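PDB 3HG9: PilM from Pseudomonas aeruginosa, which is of unknown function but, as a member of the PilM family, probably takes part in the assembly of type IV pili. Local coordinates for residues Leu20-Arg25 against Ser43-Pro48; Ser24-Tyr29 against Ser66-Ala71. All blocks are in the same frame, centred on the assembly; numbering follows the deposited sequence.

Contact 1: Leu20-Arg25 against Ser43-Pro48; sequences LLYRSR and SALGLP
Where the irregular chain of Ser43-Pro48 passes the helical turns of Leu20-Arg25, the backbones come closest at Arg25 and Leu45, whose CA atoms are 5.3 Å apart. The joint illustrates how a loop can be held to a helix largely by van der Waals contact, with leucines of the loop set against an aromatic ring and the aliphatic part of an arginine. Leu47 divides its two methyl groups between helix residues. Its CD2 lies 3.3 Å from CG of Arg25, a tight approach in which the two side chains run alongside one another in opposite senses, and 4.0 Å from CD2 of Leu21. Its CD1 rests near CD1 of Tyr22 at the same distance of 4.0 Å. CG of Tyr22 is anti to the backbone N (chi1 -178°), which brings the ring to the loop, and CD2 of Leu45 comes obliquely within 3.3 Å of its CE1. Arg25 bends at chi2 (-55°), and the carbonyl O of Gly46 sits above the middle of one guanidinium face, 3.9 Å off the plane. One tip of the group, NH2, meets CD of Pro48 at 3.9 Å. This surface contact sets residues 43-48, part of the connection between helix 12-31 and strand 57-62, against the helix, while Tyr22 also touches Ala68 of strand 65-70.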
loop_
_atom_site.group_PDB
_atom_site.type_symbol
_atom_site.label_atom_id
_atom_site.label_comp_id
_atom_site.label_asym_id
_atom_site.label_seq_id
_atom_site.Cartn_x
_atom_site.Cartn_y
_atom_site.Cartn_z
ATOM N N LEU B 20 -2.975 -0.863 13.663
ATOM C CA LEU B 20 -2.269 -0.009 12.664
ATOM C C LEU B 20 -1.102 0.658 13.350
ATOM O O LEU B 20 0.045 0.775 12.810
ATOM C CB LEU B 20 -3.206 1.045 12.077
ATOM C CG LEU B 20 -4.092 0.223 11.215
ATOM C CD1 LEU B 20 -5.129 1.037 10.492
ATOM C CD2 LEU B 20 -3.198 -0.632 10.250
ATOM N N LEU B 21 -1.381 1.057 14.573
ATOM C CA LEU B 21 -0.387 1.733 15.336
ATOM C C LEU B 21 0.807 0.820 15.652
ATOM O O LEU B 21 1.962 1.272 15.641
ATOM C CB LEU B 21 -1.055 2.201 16.595
ATOM C CG LEU B 21 -0.197 2.957 17.555
ATOM C CD1 LEU B 21 -1.243 3.644 18.405
ATOM C CD2 LEU B 21 0.718 2.015 18.375
ATOM N N TYR B 22 0.541 -0.452 15.951
ATOM C CA TYR B 22 1.642 -1.427 16.277
ATOM C C TYR B 22 2.422 -1.697 15.016
ATOM O O TYR B 22 3.660 -1.645 14.986
ATOM C CB TYR B 22 1.043 -2.721 16.726
ATOM C CG TYR B 22 1.997 -3.796 17.146
ATOM C CD1 TYR B 22 2.493 -3.845 18.436
ATOM C CD2 TYR B 22 2.294 -4.861 16.280
ATOM C CE1 TYR B 22 3.392 -4.914 18.840
ATOM C CE2 TYR B 22 3.152 -5.931 16.667
ATOM C CZ TYR B 22 3.699 -5.943 17.921
ATOM O OH TYR B 22 4.505 -7.003 18.271
ATOM N N ARG B 23 1.663 -1.933 13.953
ATOM C CA ARG B 23 2.253 -2.104 12.638
ATOM C C ARG B 23 3.332 -1.048 12.329
ATOM O O ARG B 23 4.443 -1.358 11.821
ATOM C CB ARG B 23 1.181 -2.088 11.516
ATOM C CG ARG B 23 1.820 -2.479 10.156
ATOM C CD ARG B 23 0.856 -2.570 9.036
ATOM N NE ARG B 23 0.606 -1.263 8.417
ATOM C CZ ARG B 23 -0.080 -1.087 7.288
ATOM N NH1 ARG B 23 -0.559 -2.153 6.665
ATOM N NH2 ARG B 23 -0.304 0.157 6.785
ATOM N N SER B 24 3.025 0.203 12.604
ATOM C CA SER B 24 3.961 1.226 12.193
ATOM C C SER B 24 5.226 1.202 13.002
ATOM O O SER B 24 6.289 1.563 12.487
ATOM C CB SER B 24 3.297 2.587 12.277
ATOM O OG SER B 24 2.376 2.695 11.252
ATOM N N ARG B 25 5.120 0.815 14.271
ATOM C CA ARG B 25 6.321 0.569 15.123
ATOM C C ARG B 25 7.217 -0.525 14.619
ATOM O O ARG B 25 8.410 -0.436 14.751
ATOM C CB ARG B 25 5.914 0.221 16.536
ATOM C CG ARG B 25 5.201 1.350 17.186
ATOM C CD ARG B 25 6.050 2.601 17.138
ATOM N NE ARG B 25 5.432 3.645 17.942
ATOM C CZ ARG B 25 5.979 4.831 18.174
ATOM N NH1 ARG B 25 7.176 5.116 17.654
ATOM N NH2 ARG B 25 5.323 5.723 18.922
ATOM N N SER B 43 9.156 -3.876 23.946
ATOM C CA SER B 43 10.043 -2.999 24.735
ATOM C C SER B 43 10.949 -2.289 23.741
ATOM O O SER B 43 11.186 -1.084 23.810
ATOM C CB SER B 43 10.868 -3.825 25.724
ATOM O OG SER B 43 10.181 -5.048 26.005
ATOM N N ALA B 44 11.465 -3.069 22.807
ATOM C CA ALA B 44 11.884 -2.519 21.541
ATOM C C ALA B 44 10.560 -1.927 21.018
ATOM O O ALA B 44 9.605 -1.645 21.801
ATOM C CB ALA B 44 12.399 -3.617 20.653
ATOM N N LEU B 45 10.471 -1.729 19.715
ATOM C CA LEU B 45 9.305 -1.016 19.151
ATOM C C LEU B 45 9.154 0.417 19.763
ATOM O O LEU B 45 9.090 1.404 19.027
ATOM C CB LEU B 45 8.033 -1.878 19.244
ATOM C CG LEU B 45 7.820 -3.144 18.382
ATOM C CD1 LEU B 45 8.765 -4.164 18.671
ATOM C CD2 LEU B 45 6.513 -3.778 18.665
ATOM N N GLY B 46 9.160 0.563 21.083
ATOM C CA GLY B 46 9.201 1.920 21.679
ATOM C C GLY B 46 7.796 2.454 21.793
ATOM O O GLY B 46 7.523 3.664 21.621
ATOM N N LEU B 47 6.890 1.518 22.044
ATOM C CA LEU B 47 5.473 1.817 22.026
ATOM C C LEU B 47 5.139 2.857 23.104
ATOM O O LEU B 47 5.931 3.080 24.046
ATOM C CB LEU B 47 4.671 0.513 22.210
ATOM C CG LEU B 47 4.711 -0.442 21.027
ATOM C CD1 LEU B 47 4.228 -1.740 21.427
ATOM C CD2 LEU B 47 3.814 0.095 19.928
ATOM N N PRO B 48 3.988 3.531 22.946
ATOM C CA PRO B 48 3.540 4.502 23.945
ATOM C C PRO B 48 3.358 3.926 25.348
ATOM O O PRO B 48 3.009 2.753 25.516
ATOM C CB PRO B 48 2.179 4.992 23.399
ATOM C CG PRO B 48 2.041 4.394 21.955
ATOM C CD PRO B 48 3.339 3.722 21.619
#

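Contact 2: Ser24-Tyr29 against Ser66-Ala71; sequences SRLAEY and SYAFIA
A helix laid along a beta hairpin is the fold element here: helix 12-31 packs on strand 65-70, which pairs antiparallel with strand 57-62. The segments 24-29 and 66-70 run nearly antiparallel, at 163° between their directions, with axes 7.8 Å apart at closest approach. The small side chains of Ser66 and Ala68, whose CB atoms point toward the helix, allow this close approach. Leu26 lies between the helix and the strand and makes most of the contact from the helix side. With CG anti to the carbonyl carbon (chi1 -62°), it brings CD1 to 3.3 Å from the carbonyl O of Tyr67 and, more loosely, to 4.4 Å from CB of Ala68. At the root of the same side chain, CB of Leu26 meets CB of Ser66 at 3.8 Å. CB of Tyr67 points away from the helix, and its side chain packs on Pro111 of the second subunit. Strand residues 66-70 also pair antiparallel with a strand of that chain, so the sheet continues across the interface and this helix covers part of it. Ser66 is turned off a staggered position (chi1 33°), which sets its OG against the helix backbone, 3.5 Å from CA of Ala27.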
loop_
_atom_site.group_PDB
_atom_site.type_symbol
_atom_site.label_atom_id
_atom_site.label_comp_id
_atom_site.label_asym_id
_atom_site.label_seq_id
_atom_site.Cartn_x
_atom_site.Cartn_y
_atom_site.Cartn_z
ATOM N N SER B 24 3.025 0.203 12.604
ATOM C CA SER B 24 3.961 1.226 12.193
ATOM C C SER B 24 5.226 1.202 13.002
ATOM O O SER B 24 6.289 1.563 12.487
ATOM C CB SER B 24 3.297 2.587 12.277
ATOM O OG SER B 24 2.376 2.695 11.252
ATOM N N ARG B 25 5.120 0.815 14.271
ATOM C CA ARG B 25 6.321 0.569 15.123
ATOM C C ARG B 25 7.217 -0.525 14.619
ATOM O O ARG B 25 8.410 -0.436 14.751
ATOM C CB ARG B 25 5.914 0.221 16.536
ATOM C CG ARG B 25 5.201 1.350 17.186
ATOM C CD ARG B 25 6.050 2.601 17.138
ATOM N NE ARG B 25 5.432 3.645 17.942
ATOM C CZ ARG B 25 5.979 4.831 18.174
ATOM N NH1 ARG B 25 7.176 5.116 17.654
ATOM N NH2 ARG B 25 5.323 5.723 18.922
ATOM N N LEU B 26 6.644 -1.592 14.089
ATOM C CA LEU B 26 7.432 -2.538 13.283
ATOM C C LEU B 26 7.948 -1.899 11.984
ATOM O O LEU B 26 9.123 -2.031 11.702
ATOM C CB LEU B 26 6.617 -3.750 12.898
ATOM C CG LEU B 26 6.054 -4.669 13.961
ATOM C CD1 LEU B 26 5.058 -5.557 13.226
ATOM C CD2 LEU B 26 7.187 -5.503 14.612
ATOM N N ALA B 27 7.102 -1.221 11.185
ATOM C CA ALA B 27 7.579 -0.693 9.900
ATOM C C ALA B 27 8.930 -0.085 10.182
ATOM O O ALA B 27 9.890 -0.363 9.485
ATOM C CB ALA B 27 6.657 0.364 9.309
ATOM N N GLU B 28 9.017 0.719 11.231
ATOM C CA GLU B 28 10.100 1.679 11.263
ATOM C C GLU B 28 11.314 1.170 11.991
ATOM O O GLU B 28 12.435 1.544 11.675
ATOM C CB GLU B 28 9.634 3.017 11.815
ATOM C CG GLU B 28 9.087 3.988 10.728
ATOM C CD GLU B 28 8.431 5.203 11.363
ATOM O OE1 GLU B 28 8.186 6.231 10.675
ATOM O OE2 GLU B 28 8.164 5.137 12.589
ATOM N N TYR B 29 11.094 0.324 12.966
ATOM C CA TYR B 29 12.155 -0.395 13.554
ATOM C C TYR B 29 12.746 -1.252 12.458
ATOM O O TYR B 29 13.962 -1.294 12.332
ATOM C CB TYR B 29 11.596 -1.267 14.657
ATOM C CG TYR B 29 12.562 -2.277 15.231
ATOM C CD1 TYR B 29 12.920 -3.410 14.500
ATOM C CD2 TYR B 29 13.084 -2.123 16.531
ATOM C CE1 TYR B 29 13.801 -4.347 15.015
ATOM C CE2 TYR B 29 13.974 -3.085 17.088
ATOM C CZ TYR B 29 14.326 -4.200 16.310
ATOM O OH TYR B 29 15.205 -5.179 16.793
ATOM N N SER B 66 7.207 -5.736 7.105
ATOM C CA SER B 66 6.627 -6.258 8.333
ATOM C C SER B 66 5.115 -6.498 8.288
ATOM O O SER B 66 4.412 -5.868 7.545
ATOM C CB SER B 66 7.040 -5.415 9.542
ATOM O OG SER B 66 7.186 -4.077 9.149
ATOM N N TYR B 67 4.639 -7.423 9.133
ATOM C CA TYR B 67 3.250 -7.714 9.248
ATOM C C TYR B 67 2.772 -7.583 10.691
ATOM O O TYR B 67 3.484 -7.958 11.625
ATOM C CB TYR B 67 3.050 -9.134 8.830
ATOM C CG TYR B 67 3.885 -9.578 7.676
ATOM C CD1 TYR B 67 3.284 -10.079 6.531
ATOM C CD2 TYR B 67 5.264 -9.542 7.721
ATOM C CE1 TYR B 67 4.042 -10.548 5.428
ATOM C CE2 TYR B 67 6.019 -9.984 6.633
ATOM C CZ TYR B 67 5.408 -10.496 5.491
ATOM O OH TYR B 67 6.172 -10.939 4.373
ATOM N N ALA B 68 1.555 -7.105 10.889
ATOM C CA ALA B 68 0.967 -7.136 12.226
ATOM C C ALA B 68 -0.331 -7.915 12.109
ATOM O O ALA B 68 -1.070 -7.659 11.152
ATOM C CB ALA B 68 0.684 -5.677 12.712
ATOM N N PHE B 69 -0.607 -8.872 13.003
ATOM C CA PHE B 69 -1.766 -9.731 12.809
ATOM C C PHE B 69 -2.478 -10.191 14.058
ATOM O O PHE B 69 -1.857 -10.562 15.043
ATOM C CB PHE B 69 -1.403 -10.968 11.983
ATOM C CG PHE B 69 -0.206 -11.734 12.486
ATOM C CD1 PHE B 69 -0.372 -12.870 13.296
ATOM C CD2 PHE B 69 1.094 -11.344 12.097
ATOM C CE1 PHE B 69 0.722 -13.591 13.744
ATOM C CE2 PHE B 69 2.223 -12.044 12.540
ATOM C CZ PHE B 69 2.042 -13.195 13.384
ATOM N N ILE B 70 -3.801 -10.148 14.005
ATOM C CA ILE B 70 -4.608 -10.808 15.008
ATOM C C ILE B 70 -4.932 -12.201 14.522
ATOM O O ILE B 70 -5.685 -12.395 13.571
ATOM C CB ILE B 70 -5.841 -10.005 15.454
ATOM C CG1 ILE B 70 -5.430 -9.127 16.630
ATOM C CG2 ILE B 70 -6.948 -10.916 16.032
ATOM C CD1 ILE B 70 -4.841 -7.807 16.255
ATOM N N ALA B 71 -4.313 -13.151 15.224
ATOM C CA ALA B 71 -4.298 -14.582 14.925
ATOM C C ALA B 71 -5.684 -15.231 14.716
ATOM O O ALA B 71 -5.834 -16.114 13.820
ATOM C CB ALA B 71 -3.468 -15.336 16.002
#

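From the N terminus, helix 12-31 supplies one side of both contacts. Contact 1 closes a loop of 17 intervening residues, bringing the chain back to the helix soon after it ends; contact 2 closes a longer one of 36, which takes in strand 57-62 and the turn into strand 65-70. The two closures cross, the spans 20-48 and 24-71 overlapping with neither inside the other. Loop and hairpin thus bind the same helix, and they meet through it: CB of Arg23 is 3.8 Å from CB of Ala68, and CE2 of Tyr29 is 3.9 Å from CB of Ala44. One contact is superficial, the other buried beside the subunit interface.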